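PDB 2GKO: microbial serine proteinases; subtilisin, which hydrolyses peptide bonds in proteins as a serine endopeptidase of the subtilase family, in a psychrophilic form that carries bound calcium. Local coordinates for residues N29-D34 / D97-K102; A203-R208 / S246-A251; N197-V202 / N285-G290. All coordinates share one frame; numbering follows the deposited sequence.

Contact 1 of 3, residues N29-D34 / D97-K102. With CA (calcium ion), chain B.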
ATOM      1  N   ASN A  29       0.392  -7.523 -10.724  1.00 10.19           N
ATOM      2  CA  ASN A  29       1.274  -6.356 -10.847  1.00  9.92           C
ATOM      3  C   ASN A  29       0.939  -5.351  -9.770  1.00 10.37           C
ATOM      4  O   ASN A  29      -0.225  -5.009  -9.594  1.00 10.63           O
ATOM      5  CB  ASN A  29       1.093  -5.710 -12.223  1.00 10.58           C
ATOM      6  CG  ASN A  29       1.195  -6.718 -13.337  1.00 10.53           C
ATOM      7  OD1 ASN A  29       2.304  -7.168 -13.662  1.00 10.41           O
ATOM      8  ND2 ASN A  29       0.047  -7.150 -13.871  1.00 10.21           N
ATOM      9  N   ILE A  30       1.936  -4.959  -8.986  1.00  9.57           N
ATOM     10  CA  ILE A  30       1.789  -3.890  -8.018  1.00  9.38           C
ATOM     11  C   ILE A  30       2.450  -2.644  -8.590  1.00  9.07           C
ATOM     12  O   ILE A  30       3.668  -2.580  -8.789  1.00  8.76           O
ATOM     13  CB  ILE A  30       2.378  -4.267  -6.625  1.00  9.75           C
ATOM     14  CG1 ILE A  30       1.722  -5.548  -6.088  1.00 10.37           C
ATOM     15  CG2 ILE A  30       2.152  -3.126  -5.644  1.00 11.33           C
ATOM     16  CD1 ILE A  30       2.293  -6.034  -4.764  1.00 10.63           C
ATOM     17  N   ALA A  31       1.619  -1.640  -8.862  1.00  8.66           N
ATOM     18  CA  ALA A  31       2.062  -0.372  -9.351  1.00  8.91           C
ATOM     19  C   ALA A  31       2.280   0.579  -8.184  1.00  8.63           C
ATOM     20  O   ALA A  31       1.330   1.063  -7.567  1.00  8.38           O
ATOM     21  CB  ALA A  31       1.049   0.201 -10.365  1.00  9.14           C
ATOM     22  N   VAL A  32       3.537   0.824  -7.889  1.00  7.96           N
ATOM     23  CA  VAL A  32       3.922   1.691  -6.811  1.00  8.76           C
ATOM     24  C   VAL A  32       4.114   3.071  -7.390  1.00  8.53           C
ATOM     25  O   VAL A  32       5.093   3.355  -8.105  1.00  9.52           O
ATOM     26  CB  VAL A  32       5.198   1.170  -6.115  1.00  8.96           C
ATOM     27  CG1 VAL A  32       5.645   2.143  -5.066  1.00  9.48           C
ATOM     28  CG2 VAL A  32       4.933  -0.223  -5.499  1.00 10.33           C
ATOM     29  N   LEU A  33       3.155   3.941  -7.091  1.00  8.39           N
ATOM     30  CA  LEU A  33       3.145   5.325  -7.580  1.00  8.30           C
ATOM     31  C   LEU A  33       3.737   6.162  -6.486  1.00  7.86           C
ATOM     32  O   LEU A  33       3.142   6.364  -5.439  1.00  8.74           O
ATOM     33  CB  LEU A  33       1.716   5.765  -7.921  1.00  8.75           C
ATOM     34  CG  LEU A  33       1.218   5.348  -9.306  1.00  8.74           C
ATOM     35  CD1 LEU A  33       1.251   3.841  -9.545  1.00  9.59           C
ATOM     36  CD2 LEU A  33      -0.221   5.882  -9.444  1.00 10.95           C
ATOM     37  N   ASP A  34       4.959   6.632  -6.699  1.00  8.04           N
ATOM     38  CA  ASP A  34       5.744   7.157  -5.570  1.00  7.48           C
ATOM     39  C   ASP A  34       6.961   7.924  -6.088  1.00  8.32           C
ATOM     40  O   ASP A  34       6.949   8.405  -7.219  1.00  7.00           O
ATOM     41  CB  ASP A  34       6.105   5.974  -4.627  1.00  7.14           C
ATOM     42  CG  ASP A  34       6.195   6.380  -3.175  1.00  6.94           C
ATOM     43  OD1 ASP A  34       7.011   7.306  -2.845  1.00  8.72           O
ATOM     44  OD2 ASP A  34       5.518   5.814  -2.293  1.00  8.76           O
ATOM     45  N   ASP A  97       4.821  -8.705  -9.599  1.00 11.51           N
ATOM     46  CA  ASP A  97       5.573  -7.939 -10.575  1.00 11.28           C
ATOM     47  C   ASP A  97       5.502  -6.479 -10.163  1.00 11.04           C
ATOM     48  O   ASP A  97       4.415  -5.965  -9.930  1.00 11.43           O
ATOM     49  CB  ASP A  97       4.937  -8.064 -11.947  1.00 11.27           C
ATOM     50  CG  ASP A  97       4.860  -9.482 -12.470  1.00 12.76           C
ATOM     51  OD1 ASP A  97       5.577 -10.378 -11.965  1.00 10.16           O
ATOM     52  OD2 ASP A  97       4.112  -9.769 -13.432  1.00 12.11           O
ATOM     53  N   LEU A  98       6.640  -5.810 -10.106  1.00 10.17           N
ATOM     54  CA  LEU A  98       6.685  -4.398  -9.737  1.00  9.44           C
ATOM     55  C   LEU A  98       6.578  -3.500 -10.960  1.00  9.70           C
ATOM     56  O   LEU A  98       7.348  -3.639 -11.907  1.00  8.69           O
ATOM     57  CB  LEU A  98       7.995  -4.073  -9.001  1.00  9.69           C
ATOM     58  CG  LEU A  98       8.264  -2.617  -8.645  1.00  9.61           C
ATOM     59  CD1 LEU A  98       7.150  -2.072  -7.727  1.00  9.48           C
ATOM     60  CD2 LEU A  98       9.629  -2.514  -8.030  1.00 11.25           C
ATOM     61  N   TRP A  99       5.618  -2.574 -10.920  1.00  9.53           N
ATOM     62  CA  TRP A  99       5.535  -1.463 -11.869  1.00  9.89           C
ATOM     63  C   TRP A  99       5.870  -0.214 -11.078  1.00  9.84           C
ATOM     64  O   TRP A  99       5.064   0.259 -10.274  1.00  9.77           O
ATOM     65  CB  TRP A  99       4.138  -1.314 -12.465  1.00  9.88           C
ATOM     66  CG  TRP A  99       3.703  -2.432 -13.318  1.00  9.95           C
ATOM     67  CD1 TRP A  99       4.350  -3.631 -13.529  1.00 10.97           C
ATOM     68  CD2 TRP A  99       2.495  -2.501 -14.067  1.00  9.91           C
ATOM     69  NE1 TRP A  99       3.619  -4.421 -14.382  1.00  9.95           N
ATOM     70  CE2 TRP A  99       2.467  -3.759 -14.721  1.00 11.23           C
ATOM     71  CE3 TRP A  99       1.423  -1.621 -14.260  1.00  9.30           C
ATOM     72  CZ2 TRP A  99       1.406  -4.152 -15.555  1.00 11.99           C
ATOM     73  CZ3 TRP A  99       0.376  -2.012 -15.085  1.00 10.67           C
ATOM     74  CH2 TRP A  99       0.385  -3.252 -15.730  1.00 11.34           C
ATOM     75  N   ALA A 100       7.092   0.266 -11.262  1.00  9.56           N
ATOM     76  CA  ALA A 100       7.623   1.401 -10.524  1.00  9.52           C
ATOM     77  C   ALA A 100       7.281   2.632 -11.350  1.00  9.85           C
ATOM     78  O   ALA A 100       7.896   2.870 -12.397  1.00  9.61           O
ATOM     79  CB  ALA A 100       9.143   1.259 -10.322  1.00 10.11           C
ATOM     80  N   TYR A 101       6.269   3.382 -10.902  1.00  8.63           N
ATOM     81  CA  TYR A 101       5.811   4.599 -11.588  1.00  9.10           C
ATOM     82  C   TYR A 101       6.200   5.812 -10.734  1.00  9.65           C
ATOM     83  O   TYR A 101       5.668   6.004  -9.628  1.00  9.20           O
ATOM     84  CB  TYR A 101       4.295   4.556 -11.776  1.00  9.21           C
ATOM     85  CG  TYR A 101       3.781   3.653 -12.879  1.00  8.61           C
ATOM     86  CD1 TYR A 101       4.604   2.724 -13.535  1.00  9.18           C
ATOM     87  CD2 TYR A 101       2.431   3.718 -13.261  1.00  8.62           C
ATOM     88  CE1 TYR A 101       4.089   1.870 -14.545  1.00  9.12           C
ATOM     89  CE2 TYR A 101       1.918   2.914 -14.268  1.00  9.88           C
ATOM     90  CZ  TYR A 101       2.743   1.983 -14.914  1.00 10.77           C
ATOM     91  OH  TYR A 101       2.184   1.189 -15.884  1.00 11.45           O
ATOM     92  N   LYS A 102       7.133   6.633 -11.225  1.00  9.02           N
ATOM     93  CA  LYS A 102       7.587   7.804 -10.475  1.00  9.06           C
ATOM     94  C   LYS A 102       6.583   8.924 -10.733  1.00  9.98           C
ATOM     95  O   LYS A 102       6.426   9.357 -11.865  1.00 10.77           O
ATOM     96  CB  LYS A 102       9.012   8.206 -10.850  1.00  8.24           C
ATOM     97  CG  LYS A 102       9.575   9.358 -10.051  1.00  8.67           C
ATOM     98  CD  LYS A 102      11.037   9.571 -10.374  1.00 10.61           C
ATOM     99  CE  LYS A 102      11.608  10.680  -9.530  1.00 11.82           C
ATOM    100  NZ  LYS A 102      13.078  10.910  -9.772  1.00 12.38           N
TER
HETATM  101 CA    CA B 610       3.177  -8.636 -15.019  1.00  9.95          CA
HETATM  102  O   HOH W   1       1.452  -9.940 -14.856  1.00 14.55           O
HETATM  103  O   HOH W   2       3.868 -10.088 -16.655  1.00 17.32           O
HETATM  104  O   HOH W   3       2.013  -7.605 -16.746  1.00 16.08           O

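Contact 2 of 3, residues A203-R208 / S246-A251. With PMS (phenylmethanesulfonic acid), chain G.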
ATOM      1  N   ALA A 203      -1.399   3.360  15.497  1.00 10.03           N
ATOM      2  CA  ALA A 203      -0.508   4.435  15.862  1.00  9.61           C
ATOM      3  C   ALA A 203      -1.267   5.755  15.965  1.00  9.93           C
ATOM      4  O   ALA A 203      -2.138   6.025  15.173  1.00 10.05           O
ATOM      5  CB  ALA A 203       0.638   4.513  14.861  1.00  9.20           C
ATOM      6  N   ASP A 204      -0.920   6.564  16.962  1.00 10.16           N
ATOM      7  CA  ASP A 204      -1.554   7.865  17.167  1.00 10.87           C
ATOM      8  C   ASP A 204      -1.503   8.741  15.907  1.00  9.77           C
ATOM      9  O   ASP A 204      -2.439   9.461  15.640  1.00 10.75           O
ATOM     10  CB  ASP A 204      -0.893   8.649  18.307  1.00 10.88           C
ATOM     11  CG  ASP A 204      -1.067   8.013  19.662  1.00 14.35           C
ATOM     12  OD1 ASP A 204      -1.802   7.002  19.804  1.00 12.91           O
ATOM     13  OD2 ASP A 204      -0.486   8.503  20.651  1.00 16.35           O
ATOM     14  N   PHE A 205      -0.423   8.667  15.123  1.00  9.70           N
ATOM     15  CA  PHE A 205      -0.312   9.515  13.924  1.00  9.89           C
ATOM     16  C   PHE A 205      -1.269   9.168  12.796  1.00  9.69           C
ATOM     17  O   PHE A 205      -1.496   9.968  11.901  1.00  9.21           O
ATOM     18  CB  PHE A 205       1.130   9.563  13.387  1.00  9.96           C
ATOM     19  CG  PHE A 205       1.608   8.278  12.767  1.00  9.13           C
ATOM     20  CD1 PHE A 205       1.170   7.912  11.496  1.00  9.27           C
ATOM     21  CD2 PHE A 205       2.482   7.443  13.434  1.00 10.53           C
ATOM     22  CE1 PHE A 205       1.585   6.713  10.912  1.00 10.75           C
ATOM     23  CE2 PHE A 205       2.922   6.242  12.844  1.00 10.58           C
ATOM     24  CZ  PHE A 205       2.458   5.883  11.588  1.00 10.12           C
ATOM     25  N   SER A 206      -1.808   7.962  12.813  1.00  9.43           N
ATOM     26  CA  SER A 206      -2.586   7.490  11.687  1.00  9.94           C
ATOM     27  C   SER A 206      -3.902   8.282  11.563  1.00  9.62           C
ATOM     28  O   SER A 206      -4.602   8.478  12.552  1.00  9.73           O
ATOM     29  CB  SER A 206      -2.852   5.988  11.893  1.00  9.59           C
ATOM     30  OG  SER A 206      -3.413   5.388  10.753  1.00 10.16           O
ATOM     31  N   SER A 207      -4.223   8.751  10.359  1.00  9.71           N
ATOM     32  CA  SER A 207      -5.423   9.552  10.143  1.00  9.79           C
ATOM     33  C   SER A 207      -6.668   8.717  10.400  1.00 10.53           C
ATOM     34  O   SER A 207      -6.768   7.560   9.962  1.00 10.71           O
ATOM     35  CB  SER A 207      -5.455  10.098   8.726  1.00  9.59           C
ATOM     36  OG  SER A 207      -4.485  11.131   8.554  1.00 10.84           O
ATOM     37  N   ARG A 208      -7.611   9.328  11.098  1.00 10.57           N
ATOM     38  CA  ARG A 208      -8.900   8.703  11.431  1.00 10.99           C
ATOM     39  C   ARG A 208      -9.990   9.071  10.455  1.00 11.55           C
ATOM     40  O   ARG A 208     -10.029  10.164   9.889  1.00 10.78           O
ATOM     41  CB  ARG A 208      -9.345   9.123  12.844  1.00 11.23           C
ATOM     42  CG  ARG A 208      -8.893   8.225  13.940  1.00 11.11           C
ATOM     43  CD  ARG A 208      -7.373   8.086  14.083  1.00 10.35           C
ATOM     44  NE  ARG A 208      -7.055   7.256  15.245  1.00 11.07           N
ATOM     45  CZ  ARG A 208      -5.848   6.850  15.612  1.00 11.02           C
ATOM     46  NH1 ARG A 208      -4.771   7.189  14.935  1.00 11.18           N
ATOM     47  NH2 ARG A 208      -5.711   6.098  16.692  1.00 11.29           N
ATOM     48  N   SER A 246       8.380   5.262   9.718  1.00  8.17           N
ATOM     49  CA  SER A 246       6.992   5.094  10.136  1.00  8.39           C
ATOM     50  C   SER A 246       6.071   5.975   9.312  1.00  8.78           C
ATOM     51  O   SER A 246       6.386   7.128   9.075  1.00 10.10           O
ATOM     52  CB  SER A 246       6.802   5.518  11.585  1.00  9.16           C
ATOM     53  OG  SER A 246       7.643   4.793  12.439  1.00 10.82           O
ATOM     54  N   GLY A 247       4.912   5.450   8.955  1.00  7.69           N
ATOM     55  CA  GLY A 247       3.901   6.217   8.251  1.00  8.32           C
ATOM     56  C   GLY A 247       2.791   5.329   7.772  1.00  8.19           C
ATOM     57  O   GLY A 247       2.968   4.122   7.636  1.00  8.28           O
ATOM     58  N   THR A 248       1.632   5.905   7.486  1.00  8.42           N
ATOM     59  CA  THR A 248       0.601   5.108   6.807  1.00  8.44           C
ATOM     60  C   THR A 248       1.094   4.722   5.405  1.00  8.42           C
ATOM     61  O   THR A 248       0.600   3.781   4.822  1.00  8.34           O
ATOM     62  CB  THR A 248      -0.756   5.828   6.724  1.00  8.65           C
ATOM     63  OG1 THR A 248      -0.607   7.144   6.168  1.00  9.02           O
ATOM     64  CG2 THR A 248      -1.369   5.985   8.112  1.00  9.21           C
ATOM     65  N   SER A 249       2.104   5.431   4.905  1.00  8.94           N
ATOM     66  CA  SER A 249       2.811   5.048   3.673  1.00  8.76           C
ATOM     67  C   SER A 249       3.423   3.668   3.749  1.00  8.74           C
ATOM     68  O   SER A 249       3.616   3.043   2.708  1.00  8.41           O
ATOM     69  CB  SER A 249       3.944   6.022   3.372  1.00  9.15           C
ATOM     70  OG  SER A 249       3.409   7.196   2.789  1.00 12.95           O
ATOM     71  N   MET A 250       3.785   3.244   4.965  1.00  8.52           N
ATOM     72  CA  MET A 250       4.397   1.935   5.205  1.00  8.21           C
ATOM     73  C   MET A 250       3.335   0.845   5.329  1.00  8.17           C
ATOM     74  O   MET A 250       3.572  -0.315   4.963  1.00  9.10           O
ATOM     75  CB  MET A 250       5.245   1.972   6.485  1.00  7.86           C
ATOM     76  CG  MET A 250       6.602   2.687   6.360  1.00  7.99           C
ATOM     77  SD  MET A 250       6.555   4.467   5.895  1.00  9.49           S
ATOM     78  CE  MET A 250       6.904   4.350   4.131  1.00  9.45           C
ATOM     79  N   ALA A 251       2.160   1.228   5.808  1.00  8.22           N
ATOM     80  CA  ALA A 251       1.029   0.307   5.991  1.00  9.00           C
ATOM     81  C   ALA A 251       0.423  -0.072   4.663  1.00  8.96           C
ATOM     82  O   ALA A 251       0.107  -1.232   4.425  1.00  9.13           O
ATOM     83  CB  ALA A 251      -0.019   0.948   6.909  1.00  9.32           C
TER
HETATM   84  C   PMS G 601       4.066   9.548   3.268  1.00 23.35           C
HETATM   85  S   PMS G 601       2.805   8.519   3.681  1.00 22.24           S
HETATM   86  C1  PMS G 601       5.429   9.074   3.757  1.00 27.00           C
HETATM   87  C2  PMS G 601       5.920   9.474   4.999  1.00 29.18           C
HETATM   88  C3  PMS G 601       7.182   9.057   5.434  1.00 30.57           C
HETATM   89  C4  PMS G 601       7.965   8.271   4.600  1.00 30.81           C
HETATM   90  C5  PMS G 601       7.504   7.897   3.344  1.00 29.19           C
HETATM   91  C6  PMS G 601       6.240   8.308   2.928  1.00 28.95           C
HETATM   92  O2S PMS G 601       1.577   9.186   3.307  1.00 23.45           O
HETATM   93  O1S PMS G 601       3.011   8.174   5.084  1.00 17.47           O

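Contact 3 of 3, residues N197-V202 / N285-G290. With CA (calcium ion), chain D.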
ATOM      1  N   ASN A 197      -5.291  -4.352  24.539  1.00 20.88           N
ATOM      2  CA  ASN A 197      -6.626  -4.942  24.438  1.00 20.89           C
ATOM      3  C   ASN A 197      -6.653  -6.184  23.537  1.00 19.63           C
ATOM      4  O   ASN A 197      -7.650  -6.465  22.883  1.00 20.54           O
ATOM      5  CB  ASN A 197      -7.662  -3.906  23.986  1.00 21.24           C
ATOM      6  CG  ASN A 197      -7.651  -2.645  24.850  1.00 23.80           C
ATOM      7  OD1 ASN A 197      -7.339  -2.697  26.049  1.00 27.20           O
ATOM      8  ND2 ASN A 197      -7.984  -1.503  24.245  1.00 23.98           N
ATOM      9  N   GLY A 198      -5.531  -6.900  23.502  1.00 19.67           N
ATOM     10  CA  GLY A 198      -5.426  -8.153  22.774  1.00 19.57           C
ATOM     11  C   GLY A 198      -5.056  -8.060  21.306  1.00 19.01           C
ATOM     12  O   GLY A 198      -4.869  -9.076  20.642  1.00 19.53           O
ATOM     13  N   THR A 199      -4.932  -6.845  20.787  1.00 18.71           N
ATOM     14  CA  THR A 199      -4.684  -6.667  19.359  1.00 17.40           C
ATOM     15  C   THR A 199      -3.535  -5.712  19.171  1.00 16.64           C
ATOM     16  O   THR A 199      -3.139  -5.004  20.094  1.00 15.94           O
ATOM     17  CB  THR A 199      -5.947  -6.112  18.601  1.00 17.72           C
ATOM     18  OG1 THR A 199      -6.114  -4.710  18.871  1.00 17.14           O
ATOM     19  CG2 THR A 199      -7.271  -6.754  19.076  1.00 17.76           C
ATOM     20  N   TYR A 200      -2.998  -5.674  17.957  1.00 15.91           N
ATOM     21  CA  TYR A 200      -2.105  -4.588  17.594  1.00 14.48           C
ATOM     22  C   TYR A 200      -2.829  -3.252  17.767  1.00 14.19           C
ATOM     23  O   TYR A 200      -4.054  -3.159  17.641  1.00 13.73           O
ATOM     24  CB  TYR A 200      -1.617  -4.765  16.156  1.00 14.45           C
ATOM     25  CG  TYR A 200      -0.585  -5.852  16.047  1.00 12.41           C
ATOM     26  CD1 TYR A 200       0.713  -5.634  16.465  1.00 13.02           C
ATOM     27  CD2 TYR A 200      -0.919  -7.106  15.558  1.00 13.53           C
ATOM     28  CE1 TYR A 200       1.668  -6.618  16.372  1.00 13.92           C
ATOM     29  CE2 TYR A 200       0.032  -8.099  15.467  1.00 13.95           C
ATOM     30  CZ  TYR A 200       1.311  -7.864  15.876  1.00 14.09           C
ATOM     31  OH  TYR A 200       2.275  -8.854  15.793  1.00 15.68           O
ATOM     32  N   ARG A 201      -2.045  -2.211  18.031  1.00 13.40           N
ATOM     33  CA  ARG A 201      -2.585  -0.898  18.351  1.00 13.09           C
ATOM     34  C   ARG A 201      -2.394   0.022  17.139  1.00 12.12           C
ATOM     35  O   ARG A 201      -1.351  -0.008  16.508  1.00 12.36           O
ATOM     36  CB  ARG A 201      -1.847  -0.336  19.550  1.00 13.29           C
ATOM     37  CG  ARG A 201      -2.325   1.013  20.022  1.00 13.88           C
ATOM     38  CD  ARG A 201      -1.615   1.487  21.251  1.00 15.64           C
ATOM     39  NE  ARG A 201      -2.209   2.709  21.793  1.00 16.13           N
ATOM     40  CZ  ARG A 201      -1.919   3.944  21.405  1.00 17.13           C
ATOM     41  NH1 ARG A 201      -1.019   4.188  20.456  1.00 16.63           N
ATOM     42  NH2 ARG A 201      -2.569   4.948  21.963  1.00 17.21           N
ATOM     43  N   VAL A 202      -3.405   0.828  16.843  1.00 11.31           N
ATOM     44  CA  VAL A 202      -3.284   1.857  15.806  1.00 10.86           C
ATOM     45  C   VAL A 202      -2.347   2.934  16.335  1.00 11.13           C
ATOM     46  O   VAL A 202      -2.498   3.393  17.465  1.00 11.75           O
ATOM     47  CB  VAL A 202      -4.626   2.511  15.453  1.00 11.04           C
ATOM     48  CG1 VAL A 202      -4.430   3.536  14.324  1.00 11.01           C
ATOM     49  CG2 VAL A 202      -5.662   1.461  15.026  1.00 12.47           C
ATOM     50  N   ASN A 285     -10.303  -9.943  12.227  1.00 21.38           N
ATOM     51  CA  ASN A 285      -9.249  -9.463  13.104  1.00 20.02           C
ATOM     52  C   ASN A 285      -9.534  -8.028  13.512  1.00 19.73           C
ATOM     53  O   ASN A 285      -8.817  -7.101  13.165  1.00 18.29           O
ATOM     54  CB  ASN A 285      -7.887  -9.581  12.428  1.00 20.91           C
ATOM     55  CG  ASN A 285      -7.446 -11.018  12.273  1.00 22.49           C
ATOM     56  OD1 ASN A 285      -7.482 -11.784  13.230  1.00 25.66           O
ATOM     57  ND2 ASN A 285      -7.017 -11.389  11.073  1.00 23.09           N
ATOM     58  N   ASP A 286     -10.638  -7.873  14.224  1.00 18.55           N
ATOM     59  CA  ASP A 286     -11.064  -6.604  14.803  1.00 17.75           C
ATOM     60  C   ASP A 286      -9.935  -5.979  15.619  1.00 16.98           C
ATOM     61  O   ASP A 286      -9.378  -6.612  16.507  1.00 16.36           O
ATOM     62  CB  ASP A 286     -12.260  -6.913  15.714  1.00 17.81           C
ATOM     63  CG  ASP A 286     -12.995  -5.690  16.165  1.00 20.09           C
ATOM     64  OD1 ASP A 286     -12.540  -4.548  15.905  1.00 18.84           O
ATOM     65  OD2 ASP A 286     -14.065  -5.781  16.803  1.00 18.31           O
ATOM     66  N   ILE A 287      -9.555  -4.747  15.267  1.00 16.28           N
ATOM     67  CA  ILE A 287      -8.557  -4.010  16.008  1.00 15.55           C
ATOM     68  C   ILE A 287      -9.259  -3.251  17.122  1.00 15.93           C
ATOM     69  O   ILE A 287     -10.260  -2.587  16.890  1.00 15.40           O
ATOM     70  CB  ILE A 287      -7.765  -3.053  15.054  1.00 15.33           C
ATOM     71  CG1 ILE A 287      -6.863  -3.876  14.116  1.00 14.82           C
ATOM     72  CG2 ILE A 287      -6.969  -2.002  15.857  1.00 15.12           C
ATOM     73  CD1 ILE A 287      -5.673  -4.565  14.782  1.00 14.01           C
ATOM     74  N   LEU A 288      -8.711  -3.343  18.323  1.00 16.27           N
ATOM     75  CA  LEU A 288      -9.403  -2.876  19.522  1.00 16.87           C
ATOM     76  C   LEU A 288      -8.633  -1.839  20.309  1.00 16.99           C
ATOM     77  O   LEU A 288      -9.055  -1.453  21.395  1.00 18.83           O
ATOM     78  CB  LEU A 288      -9.682  -4.084  20.447  1.00 17.07           C
ATOM     79  CG  LEU A 288     -10.578  -5.163  19.865  1.00 17.33           C
ATOM     80  CD1 LEU A 288     -10.607  -6.361  20.833  1.00 18.76           C
ATOM     81  CD2 LEU A 288     -11.957  -4.635  19.628  1.00 16.81           C
ATOM     82  N   SER A 289      -7.492  -1.380  19.802  1.00 16.36           N
ATOM     83  CA  SER A 289      -6.683  -0.454  20.579  1.00 15.82           C
ATOM     84  C   SER A 289      -6.098   0.637  19.708  1.00 15.48           C
ATOM     85  O   SER A 289      -5.879   0.444  18.515  1.00 14.96           O
ATOM     86  CB  SER A 289      -5.567  -1.170  21.321  1.00 16.15           C
ATOM     87  OG  SER A 289      -4.755  -1.942  20.466  1.00 16.05           O
ATOM     88  N   GLY A 290      -5.848   1.774  20.349  1.00 15.49           N
ATOM     89  CA  GLY A 290      -5.500   3.014  19.677  1.00 14.68           C
ATOM     90  C   GLY A 290      -6.621   4.021  19.900  1.00 14.30           C
ATOM     91  O   GLY A 290      -7.782   3.669  20.173  1.00 14.59           O
TER
HETATM   92 CA    CA D 612     -12.345  -2.246  15.870  1.00 15.12          CA
HETATM   93  O   HOH W   4     -11.219  -2.567  13.734  1.00 13.78           O

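Contact 1 of 3, residues N29-D34 / D97-K102
From Asn29 beside Asp97 to Asp34 beside Lys102 the two strands run parallel in unbroken register, their axes 4.7 Å apart at closest and inclined by 23°. Five backbone hydrogen bonds alternate along the ladder, from Ile30 N to Asp97 O (2.8 Å) through to Asp34 N to Tyr101 O. On the face carrying Asn29, Ala31, Trp99 and Tyr101, Asn29 CB sits over the five-membered ring of Trp99, 3.7 Å from its centroid, a CH-pi contact. With CG beside the backbone N (chi1 -50°), the Asn29 amide passes over the indole, the planes 31° apart, and OD1 meets the calcium ion, as does Asp97 OD2, each at 2.2 Å. Glu49 and three waters also ligate the metal; Glu49 OE1 accepts from Trp99 NE1, while Asn29 ND2 donates to Lys132 O, so Glu49 and Asn29 are each held by a second bond. Leu33 CD1 packs 3.8 Å from Tyr101 CB, and Leu33, Trp99 and Tyr101 touch helix 112-129. The other face is apolar where Val32 CG2 meets Leu98 CD1 at 3.6 Å, under helix 71-80. Parallel strands between helix layers, with Asp34 ending one near the inhibited active site, are the core of the subtilisin alpha/beta fold.

Contact 2 of 3, residues A203-R208 / S246-A251
Phe205 meets Gly247 and Thr248 through van der Waals contact; no hydrogen bond joins the two segments. CE1 of Phe205 lies 3.5 Å from Thr248 N, which sits at the ring edge, near its plane. CZ of Phe205 comes to 3.6 Å from Gly247 N, and CE2 of Phe205 reaches Ser246 CB at 4.1 Å. Phe205 CG stands between its backbone N and carbonyl carbon (chi1 70°), which turns the ring toward 246-248. The second packing pair is Ser206 OG against the methyl CG2 of Thr248, 3.4 Å apart.

Polar bonds act within each segment or lead outside. Arg208 NH1 donates to Ala203 O and to Ser206 O (2.7 Å), both acceptors lying close to the guanidinium plane, and thereby braces the type I turn 203-206. Ser206 OG is bonded to Ala190 N, and Thr248 OG1 to Asn168 OD1 and Gly167 N.

The covalent chemistry is one residue further on: Ser249 OG is joined to the sulfur of phenylmethanesulfonic acid at 1.7 Å, and Ser249 N donates to O1S of that group (2.9 Å), consistent with the oxyanion hole of subtilisins, where Asn168 ND2 also bonds the inhibitor. A CB on Gly247 would collide with O1S.

Segment 246-251 enters helix 248-265, Met250 touches helix 71-80, and Phe205 and Ser206 rest on strand 186-192.

Contact 3 of 3, residues N197-V202 / N285-G290
Thr199 reaches across to the loop 286-289 with both side-chain branches. Its CB lies 3.9 Å from Leu288 N, and the branches divide there. OG1, set between the backbone N and carbonyl carbon (chi1 76°), accepts a nearly straight bond from Leu288 N at 3.0 Å (170° at the hydrogen) and donates to Tyr200 O, so two bonds grip the hydroxyl. CG2, beside the backbone N, lies 3.3 Å from Asp286 O and 3.8 Å from Leu288 CG. An alanine here would probably leave Leu288 N without its acceptor and open a gap beside Asp286 O.

This loop follows helix 271-283 and is one wall of a calcium site: Asp286 OD1 and Ile287 O bind the ion, completed by Gly294, Gly296, Asp298 and a water. Strand 199-202, at the margin of the main subtilase sheet, thus packs against a metal-bound loop. Asn197 ND2 donates to Leu288 O at 3.0 Å, the oxygen close to the Asn197 amide plane but the donor above the carbonyl plane, and Val202 N bonds Ser289 O. Val202 CG2 also meets Ile287 CG2 at 3.8 Å. Gly290 CA lies over one face of the Arg201 guanidinium, whose NH1 forms salt bridges with Glu192 and Asp204.

Along the chain contact 1 closes before the other two open, and contact 2 is nested within the loop that contact 3 closes. Contacts 1 and 3 reach the same mixed sheet, their centres about 30 Å apart on opposite sides of the chain's centre, so the calcium sites of contacts 1 and 3 lie in different parts of the molecule. Contact 2 lies about 21 Å from contact 1 and about 14 Å from contact 3, measured between centres. It touches contact 3 directly: Arg208 NH2 packs 3.7 Å from Val202 CG1. Segment 203-208 follows strand 199-202 directly, and Arg208 folds back onto it. The covalently modified Ser249 therefore lies between two calcium-bound regions of the subtilase fold.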